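Local coordinates for protein putative fructose-aminoacid-6-phosphate deglycase (Bacillus subtilis, PDB 3EUA) that converts a range of fructosamine 6-phosphates to glucose 6-phosphate and a free amino acid, at residues 10-15 / 121-126; 105-110 / 139-144; 199-204 / 257-262. All blocks are in the same frame, centred on the assembly; numbering follows the deposited sequence.

In the fold
From the N terminus, helix 11-20 comes first, and contact 1 closes the longest loop of the three by laying the start of that helix against strand 121-124, an outermost strand of the five-stranded parallel sheet. Contact 2 opens inside this loop, on the neighbouring strand 103-108, and closes beyond it on helix 137-153, so the two cross. They also touch: strands 103-108 and 121-124 pair, and Asn10 N meets Gln143 OE1. Contact 3 follows in series and closes its own loop, tying strand 197-200 of the second, four-stranded sheet to helix 256-269. Its centre lies about 26 Å from that of contact 2, on the opposite side of the chain's centre, in the second SIS domain.

Contact 1. Residues 10-15 / 121-126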
loop_
_atom_site.group_PDB
_atom_site.type_symbol
_atom_site.label_atom_id
_atom_site.label_comp_id
_atom_site.label_asym_id
_atom_site.label_seq_id
_atom_site.Cartn_x
_atom_site.Cartn_y
_atom_site.Cartn_z
ATOM N N ASN A 10 5.795 -29.234 -0.111
ATOM C CA ASN A 10 4.514 -29.690 -0.649
ATOM C C ASN A 10 4.789 -30.319 -2.025
ATOM O O ASN A 10 5.479 -29.733 -2.874
ATOM C CB ASN A 10 3.511 -28.478 -0.654
ATOM C CG ASN A 10 2.278 -28.626 -1.599
ATOM O OD1 ASN A 10 2.325 -29.251 -2.661
ATOM N ND2 ASN A 10 1.195 -27.913 -1.250
ATOM N N ARG A 11 4.281 -31.528 -2.255
ATOM C CA ARG A 11 4.529 -32.222 -3.546
ATOM C C ARG A 11 4.091 -31.448 -4.778
ATOM O O ARG A 11 4.718 -31.524 -5.837
ATOM C CB ARG A 11 3.900 -33.612 -3.595
ATOM C CG ARG A 11 4.690 -34.654 -2.826
ATOM C CD ARG A 11 4.180 -36.069 -3.105
ATOM N NE ARG A 11 5.022 -37.070 -2.431
ATOM C CZ ARG A 11 4.907 -37.446 -1.151
ATOM N NH1 ARG A 11 5.736 -38.362 -0.674
ATOM N NH2 ARG A 11 3.979 -36.923 -0.350
ATOM N N GLU A 12 3.010 -30.694 -4.648
ATOM C CA GLU A 12 2.513 -29.905 -5.758
ATOM C C GLU A 12 3.495 -28.760 -6.031
ATOM O O GLU A 12 3.729 -28.388 -7.182
ATOM C CB GLU A 12 1.118 -29.381 -5.421
ATOM C CG GLU A 12 0.060 -30.471 -5.029
ATOM C CD GLU A 12 -1.088 -29.897 -4.162
ATOM O OE1 GLU A 12 -2.269 -30.192 -4.465
ATOM O OE2 GLU A 12 -0.836 -29.138 -3.190
ATOM N N VAL A 13 4.035 -28.181 -4.964
ATOM C CA VAL A 13 5.025 -27.113 -5.061
ATOM C C VAL A 13 6.311 -27.703 -5.680
ATOM O O VAL A 13 6.923 -27.108 -6.525
ATOM C CB VAL A 13 5.287 -26.467 -3.655
ATOM C CG1 VAL A 13 6.553 -25.604 -3.657
ATOM C CG2 VAL A 13 4.050 -25.663 -3.201
ATOM N N GLN A 14 6.691 -28.904 -5.280
ATOM C CA GLN A 14 7.876 -29.524 -5.883
ATOM C C GLN A 14 7.720 -29.715 -7.378
ATOM O O GLN A 14 8.651 -29.482 -8.114
ATOM C CB GLN A 14 8.189 -30.879 -5.255
ATOM C CG GLN A 14 8.585 -30.847 -3.754
ATOM C CD GLN A 14 9.020 -32.219 -3.265
ATOM O OE1 GLN A 14 9.714 -32.943 -3.982
ATOM N NE2 GLN A 14 8.630 -32.579 -2.052
ATOM N N ALA A 15 6.548 -30.172 -7.823
ATOM C CA ALA A 15 6.289 -30.374 -9.258
ATOM C C ALA A 15 6.401 -29.049 -9.983
ATOM O O ALA A 15 7.038 -28.957 -11.030
ATOM C CB ALA A 15 4.927 -30.980 -9.480
ATOM N N TYR A 121 -1.086 -24.304 -12.065
ATOM C CA TYR A 121 -0.561 -25.090 -10.955
ATOM C C TYR A 121 -1.359 -24.741 -9.701
ATOM O O TYR A 121 -1.759 -23.595 -9.525
ATOM C CB TYR A 121 0.929 -24.790 -10.727
ATOM C CG TYR A 121 1.845 -25.314 -11.814
ATOM C CD1 TYR A 121 2.141 -24.538 -12.934
ATOM C CD2 TYR A 121 2.411 -26.593 -11.721
ATOM C CE1 TYR A 121 2.970 -25.003 -13.911
ATOM C CE2 TYR A 121 3.228 -27.076 -12.726
ATOM C CZ TYR A 121 3.507 -26.263 -13.804
ATOM O OH TYR A 121 4.318 -26.704 -14.811
ATOM N N VAL A 122 -1.593 -25.735 -8.849
ATOM C CA VAL A 122 -2.339 -25.565 -7.625
ATOM C C VAL A 122 -1.571 -26.143 -6.461
ATOM O O VAL A 122 -1.094 -27.257 -6.537
ATOM C CB VAL A 122 -3.707 -26.278 -7.683
ATOM C CG1 VAL A 122 -4.437 -26.126 -6.332
ATOM C CG2 VAL A 122 -4.562 -25.714 -8.819
ATOM N N ALA A 123 -1.461 -25.378 -5.381
ATOM C CA ALA A 123 -0.778 -25.808 -4.182
ATOM C C ALA A 123 -1.738 -25.615 -3.019
ATOM O O ALA A 123 -2.180 -24.520 -2.751
ATOM C CB ALA A 123 0.478 -24.974 -3.991
ATOM N N GLN A 124 -2.078 -26.661 -2.322
ATOM C CA GLN A 124 -2.988 -26.471 -1.240
ATOM C C GLN A 124 -2.200 -26.191 0.007
ATOM O O GLN A 124 -0.985 -26.411 0.068
ATOM C CB GLN A 124 -3.778 -27.720 -0.981
ATOM C CG GLN A 124 -4.525 -28.309 -2.129
ATOM C CD GLN A 124 -5.036 -29.676 -1.701
ATOM O OE1 GLN A 124 -5.538 -29.835 -0.580
ATOM N NE2 GLN A 124 -4.869 -30.662 -2.549
ATOM N N TYR A 125 -2.903 -25.716 1.013
ATOM C CA TYR A 125 -2.291 -25.485 2.308
ATOM C C TYR A 125 -3.226 -26.015 3.363
ATOM O O TYR A 125 -4.415 -26.224 3.087
ATOM C CB TYR A 125 -2.004 -23.994 2.485
ATOM C CG TYR A 125 -3.180 -23.013 2.452
ATOM C CD1 TYR A 125 -3.989 -22.819 3.568
ATOM C CD2 TYR A 125 -3.405 -22.209 1.341
ATOM C CE1 TYR A 125 -5.024 -21.920 3.556
ATOM C CE2 TYR A 125 -4.448 -21.276 1.317
ATOM C CZ TYR A 125 -5.244 -21.122 2.419
ATOM O OH TYR A 125 -6.258 -20.205 2.420
ATOM N N ASP A 126 -2.686 -26.272 4.544
ATOM C CA ASP A 126 -3.495 -26.785 5.626
ATOM C C ASP A 126 -3.931 -25.623 6.507
ATOM O O ASP A 126 -3.294 -24.569 6.552
ATOM C CB ASP A 126 -2.807 -27.931 6.321
ATOM C CG ASP A 126 -2.855 -29.194 5.473
ATOM O OD1 ASP A 126 -3.620 -29.222 4.472
ATOM O OD2 ASP A 126 -2.206 -30.178 5.819
#
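Glu12, in the first turn of helix 11-20, reaches across to the backbone of strand 121-124. Its CB lies 3.3 Å from Val122 O, and CG, anti to the carbonyl carbon (chi1 -56°), and then CD remain near that oxygen. Beyond CG the chain is extended and the carboxylate divides its work. OE2 accepts a nearly straight hydrogen bond from Gln124 N at 2.9 Å, met on the syn side but well out of the carboxylate plane. Its anti lone pair takes Asn10 ND2 at 3.1 Å, so two donors grip one oxygen. OE1 receives Gln124 NE2 at 3.3 Å, a longer bond between flat groups turned 64° apart. Asn10 suits the N-cap, since its OD1 accepts from Val13 N at 3.1 Å while its amide nitrogen steadies the glutamate. An alanine at Glu12 would probably leave Gln124 N and NE2 without these acceptors and Asn10 ND2 without its bond to OE2. Next to this polar group, Val13 CG2 packs on Ala123 CB at 3.7 Å, small apolar residues fitting this buried side. The helix runs roughly antiparallel to the strand, an N-capped helix packed against an outermost strand of the parallel alpha/beta sheet of the first SIS domain.

Contact 2. Residues 105-110 / 139-144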
loop_
_atom_site.group_PDB
_atom_site.type_symbol
_atom_site.label_atom_id
_atom_site.label_comp_id
_atom_site.label_asym_id
_atom_site.label_seq_id
_atom_site.Cartn_x
_atom_site.Cartn_y
_atom_site.Cartn_z
ATOM N N ILE A 105 0.115 -19.945 -10.555
ATOM C CA ILE A 105 0.074 -20.898 -9.477
ATOM C C ILE A 105 -0.885 -20.333 -8.432
ATOM O O ILE A 105 -0.734 -19.197 -8.012
ATOM C CB ILE A 105 1.458 -21.170 -8.881
ATOM C CG1 ILE A 105 1.309 -22.181 -7.739
ATOM C CG2 ILE A 105 2.094 -19.838 -8.419
ATOM C CD1 ILE A 105 2.584 -22.911 -7.309
ATOM N N ALA A 106 -1.879 -21.130 -8.044
ATOM C CA ALA A 106 -2.853 -20.730 -7.077
ATOM C C ALA A 106 -2.737 -21.557 -5.818
ATOM O O ALA A 106 -2.538 -22.776 -5.895
ATOM C CB ALA A 106 -4.273 -20.898 -7.688
HETATM N N MSE A 107 -2.814 -20.871 -4.674
HETATM C CA MSE A 107 -2.858 -21.496 -3.387
HETATM C C MSE A 107 -4.316 -21.469 -2.927
HETATM O O MSE A 107 -5.025 -20.483 -3.164
HETATM C CB MSE A 107 -2.033 -20.729 -2.397
HETATM C CG MSE A 107 -0.603 -20.602 -2.782
HETATM SE SE MSE A 107 0.299 -19.532 -1.431
HETATM C CE MSE A 107 -0.042 -20.586 -0.105
ATOM N N THR A 108 -4.789 -22.549 -2.304
ATOM C CA THR A 108 -6.128 -22.597 -1.815
ATOM C C THR A 108 -6.266 -23.708 -0.776
ATOM O O THR A 108 -5.401 -24.565 -0.655
ATOM C CB THR A 108 -7.087 -22.812 -2.997
ATOM O OG1 THR A 108 -8.437 -22.729 -2.540
ATOM C CG2 THR A 108 -6.817 -24.179 -3.720
ATOM N N PHE A 109 -7.341 -23.663 -0.009
ATOM C CA PHE A 109 -7.658 -24.714 0.940
ATOM C C PHE A 109 -8.554 -25.745 0.231
ATOM O O PHE A 109 -8.671 -26.887 0.682
ATOM C CB PHE A 109 -8.348 -24.069 2.153
ATOM C CG PHE A 109 -8.716 -25.024 3.252
ATOM C CD1 PHE A 109 -7.734 -25.692 3.938
ATOM C CD2 PHE A 109 -10.052 -25.187 3.648
ATOM C CE1 PHE A 109 -8.059 -26.561 4.980
ATOM C CE2 PHE A 109 -10.383 -26.028 4.672
ATOM C CZ PHE A 109 -9.380 -26.729 5.345
ATOM N N LYS A 110 -9.133 -25.361 -0.909
ATOM C CA LYS A 110 -10.057 -26.238 -1.651
ATOM C C LYS A 110 -9.607 -26.532 -3.083
ATOM O O LYS A 110 -9.780 -25.701 -3.964
ATOM C CB LYS A 110 -11.442 -25.632 -1.606
ATOM C CG LYS A 110 -11.855 -25.451 -0.171
ATOM C CD LYS A 110 -13.292 -25.257 0.000
ATOM C CE LYS A 110 -13.599 -25.046 1.453
ATOM N NZ LYS A 110 -15.041 -25.001 1.638
ATOM N N GLY A 139 3.233 -20.716 5.054
ATOM C CA GLY A 139 4.289 -21.724 4.841
ATOM C C GLY A 139 4.439 -22.096 3.402
ATOM O O GLY A 139 5.536 -22.052 2.855
ATOM N N VAL A 140 3.317 -22.452 2.785
ATOM C CA VAL A 140 3.284 -22.879 1.383
ATOM C C VAL A 140 3.720 -21.748 0.474
ATOM O O VAL A 140 4.413 -21.971 -0.490
ATOM C CB VAL A 140 1.859 -23.414 0.997
ATOM C CG1 VAL A 140 1.666 -23.518 -0.510
ATOM C CG2 VAL A 140 1.570 -24.782 1.698
ATOM N N LEU A 141 3.310 -20.530 0.803
ATOM C CA LEU A 141 3.687 -19.357 0.010
ATOM C C LEU A 141 5.204 -19.197 0.000
ATOM O O LEU A 141 5.808 -18.957 -1.055
ATOM C CB LEU A 141 3.008 -18.098 0.549
ATOM C CG LEU A 141 3.353 -16.761 -0.131
ATOM C CD1 LEU A 141 3.372 -16.907 -1.636
ATOM C CD2 LEU A 141 2.339 -15.687 0.316
ATOM N N TYR A 142 5.826 -19.313 1.157
ATOM C CA TYR A 142 7.282 -19.247 1.214
ATOM C C TYR A 142 7.982 -20.433 0.506
ATOM O O TYR A 142 9.061 -20.273 -0.059
ATOM C CB TYR A 142 7.810 -19.081 2.651
ATOM C CG TYR A 142 7.874 -17.665 3.189
ATOM C CD1 TYR A 142 7.781 -16.536 2.350
ATOM C CD2 TYR A 142 8.293 -17.447 4.501
ATOM C CE1 TYR A 142 7.934 -15.239 2.854
ATOM C CE2 TYR A 142 8.458 -16.136 5.027
ATOM C CZ TYR A 142 8.260 -15.053 4.199
ATOM O OH TYR A 142 8.429 -13.797 4.685
ATOM N N GLN A 143 7.408 -21.625 0.544
ATOM C CA GLN A 143 7.989 -22.736 -0.221
ATOM C C GLN A 143 8.078 -22.335 -1.706
ATOM O O GLN A 143 9.119 -22.525 -2.377
ATOM C CB GLN A 143 7.145 -24.003 -0.066
ATOM C CG GLN A 143 7.063 -24.601 1.337
ATOM C CD GLN A 143 6.099 -25.780 1.407
ATOM O OE1 GLN A 143 6.009 -26.559 0.471
ATOM N NE2 GLN A 143 5.397 -25.928 2.531
ATOM N N ILE A 144 6.987 -21.756 -2.212
ATOM C CA ILE A 144 6.921 -21.285 -3.594
ATOM C C ILE A 144 7.918 -20.147 -3.862
ATOM O O ILE A 144 8.680 -20.165 -4.848
ATOM C CB ILE A 144 5.503 -20.762 -3.947
ATOM C CG1 ILE A 144 4.458 -21.893 -3.796
ATOM C CG2 ILE A 144 5.492 -20.200 -5.369
ATOM C CD1 ILE A 144 2.948 -21.493 -3.971
#
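Met107, a selenomethionine in this crystal, projects from strand 103-108 against helix 137-153, which lies over one face of the parallel sheet in the alpha-beta-alpha sandwich of SIS domains. Its side chain is the main bump. The bend at chi3 (60°) turns CE toward the helix backbone, where it sits 3.5 Å from Leu141 N, between the side chains of Val140 and Leu141. The selenium rests on Leu141 CB at 3.6 Å, the two side chains crossing at about a right angle. A long, unbranched and flexible residue suits this place, because it can follow the uneven helix surface. One turn farther along, Ile144 extends its CD1 between the two strand side chains, 3.8 Å from Met107 CG, sliding past Met107 in the opposite direction. Ile105 meets the same methyl tip to tip, CD1 to CD1 at 3.6 Å. Beta-branched Ile105 suits an extended strand and still sends a slender arm to the helix. Ile79 of the adjacent strand 76-82 and Phe16 of helix 11-20 also touch Ile144, so the core continues around it. The tightest fit is at Val140, whose CG1 lies 3.4 Å from Met107 CE, closer than usual van der Waals contact.

Contact 3. Residues 199-204 / 257-262; sequences MASGAN and PLEERA
Glu259 leaves helix 256-269 with CG anti to the carbonyl carbon (chi1 -63°) and CD carried on in an extended chain, which brings its carboxylate to the turn after strand 197-200. There Ser201 holds OG between its backbone N and carbonyl carbon (chi1 65°), beside the stem of the glutamate, with OG 3.2 Å from Glu259 CG. OE2 accepts the hydrogen bond from Ser201 N at 2.9 Å, nearly straight, approached on the anti side and 32° out of the carboxylate plane. The other oxygen, OE1, accepts from Gly251 N beyond strand 246-250, so one buried carboxylate satisfies backbone N-H groups from two neighbouring strand ends. Glutamate suits this place because it is long enough to span the gap from the helix and carries two acceptors. Ala200 CB lies 3.6 Å from OE2, a small residue where the carboxylate comes close. The Ser201 hydroxyl is hydrogen-bonded to Thr255 OG1, just ahead of the helix, adding a second polar tie between the turn and the helix start. Beside it, Leu258 CD2 makes van der Waals contact with Ser201 CB at 3.8 Å, its branched end lying against the serine. Met199, a selenomethionine, points toward Ala262, one turn beyond Leu258, although the end of its side chain is doubtful in the model. Glu63 of the second subunit accepts from Gly202 N, so the turn also belongs to the subunit interface. The contact joins the C-terminal end of a parallel strand to a helix flanking the sheet, consistent with the three-layer alpha-beta-alpha sandwich of SIS domains, here the second one.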
loop_
_atom_site.group_PDB
_atom_site.type_symbol
_atom_site.label_atom_id
_atom_site.label_comp_id
_atom_site.label_asym_id
_atom_site.label_seq_id
_atom_site.Cartn_x
_atom_site.Cartn_y
_atom_site.Cartn_z
HETATM N N MSE A 199 0.106 -0.859 13.685
HETATM C CA MSE A 199 1.291 -0.240 13.099
HETATM C C MSE A 199 2.484 -1.192 12.988
HETATM O O MSE A 199 2.758 -1.945 13.880
HETATM C CB MSE A 199 1.658 1.002 13.904
HETATM C CG MSE A 199 2.903 1.669 13.466
HETATM SE SE MSE A 199 3.035 3.533 13.975
HETATM C CE MSE A 199 4.727 3.350 13.797
ATOM N N ALA A 200 3.169 -1.147 11.859
ATOM C CA ALA A 200 4.348 -1.982 11.589
ATOM C C ALA A 200 5.005 -1.488 10.284
ATOM O O ALA A 200 4.495 -0.548 9.649
ATOM C CB ALA A 200 3.982 -3.454 11.485
ATOM N N SER A 201 6.148 -2.076 9.928
ATOM C CA SER A 201 6.874 -1.735 8.700
ATOM C C SER A 201 7.479 -2.979 8.059
ATOM O O SER A 201 7.292 -4.106 8.530
ATOM C CB SER A 201 7.977 -0.700 8.983
ATOM O OG SER A 201 8.973 -1.236 9.835
ATOM N N GLY A 202 8.119 -2.791 6.918
ATOM C CA GLY A 202 8.786 -3.898 6.238
ATOM C C GLY A 202 7.937 -5.123 5.993
ATOM O O GLY A 202 6.808 -5.017 5.549
ATOM N N ALA A 203 8.469 -6.291 6.339
ATOM C CA ALA A 203 7.810 -7.573 6.133
ATOM C C ALA A 203 6.641 -7.821 7.068
ATOM O O ALA A 203 5.921 -8.787 6.872
ATOM C CB ALA A 203 8.816 -8.696 6.258
ATOM N N ASN A 204 6.467 -6.958 8.080
ATOM C CA ASN A 204 5.404 -7.097 9.071
ATOM C C ASN A 204 4.167 -6.261 8.751
ATOM O O ASN A 204 3.130 -6.404 9.421
ATOM C CB ASN A 204 5.960 -6.624 10.440
ATOM C CG ASN A 204 7.359 -7.133 10.691
ATOM O OD1 ASN A 204 8.328 -6.368 10.704
ATOM N ND2 ASN A 204 7.489 -8.433 10.767
ATOM N N PRO A 257 14.244 -0.674 12.925
ATOM C CA PRO A 257 14.434 0.685 13.462
ATOM C C PRO A 257 13.231 1.624 13.271
ATOM O O PRO A 257 13.015 2.507 14.111
ATOM C CB PRO A 257 15.629 1.201 12.667
ATOM C CG PRO A 257 16.402 -0.056 12.308
ATOM C CD PRO A 257 15.362 -1.060 12.028
ATOM N N LEU A 258 12.482 1.460 12.173
ATOM C CA LEU A 258 11.285 2.279 11.939
ATOM C C LEU A 258 10.264 2.019 13.037
ATOM O O LEU A 258 9.680 2.959 13.559
ATOM C CB LEU A 258 10.623 1.979 10.576
ATOM C CG LEU A 258 11.254 2.511 9.279
ATOM C CD1 LEU A 258 12.736 2.120 9.135
ATOM C CD2 LEU A 258 10.384 2.086 8.039
ATOM N N GLU A 259 10.100 0.738 13.387
ATOM C CA GLU A 259 9.155 0.278 14.403
ATOM C C GLU A 259 9.594 0.763 15.795
ATOM O O GLU A 259 8.804 1.249 16.591
ATOM C CB GLU A 259 9.042 -1.260 14.295
ATOM C CG GLU A 259 8.462 -1.705 12.910
ATOM C CD GLU A 259 8.511 -3.205 12.596
ATOM O OE1 GLU A 259 9.533 -3.898 12.913
ATOM O OE2 GLU A 259 7.525 -3.675 11.949
ATOM N N GLU A 260 10.882 0.660 16.065
ATOM C CA GLU A 260 11.453 1.126 17.328
ATOM C C GLU A 260 11.235 2.627 17.538
ATOM O O GLU A 260 10.889 3.061 18.623
ATOM C CB GLU A 260 12.959 0.818 17.352
ATOM C CG GLU A 260 13.279 -0.693 17.354
ATOM C CD GLU A 260 14.786 -1.030 17.317
ATOM O OE1 GLU A 260 15.604 -0.295 16.720
ATOM O OE2 GLU A 260 15.133 -2.083 17.857
ATOM N N ARG A 261 11.420 3.414 16.480
ATOM C CA ARG A 261 11.248 4.856 16.578
ATOM C C ARG A 261 9.782 5.188 16.871
ATOM O O ARG A 261 9.487 6.033 17.731
ATOM C CB ARG A 261 11.742 5.536 15.293
ATOM C CG ARG A 261 11.702 7.023 15.305
ATOM C CD ARG A 261 11.877 7.557 13.931
ATOM N NE ARG A 261 11.838 9.021 13.920
ATOM C CZ ARG A 261 11.731 9.749 12.809
ATOM N NH1 ARG A 261 11.661 9.169 11.618
ATOM N NH2 ARG A 261 11.670 11.070 12.881
ATOM N N ALA A 262 8.883 4.514 16.171
ATOM C CA ALA A 262 7.425 4.682 16.329
ATOM C C ALA A 262 6.976 4.332 17.749
ATOM O O ALA A 262 6.192 5.055 18.361
ATOM C CB ALA A 262 6.716 3.828 15.297
#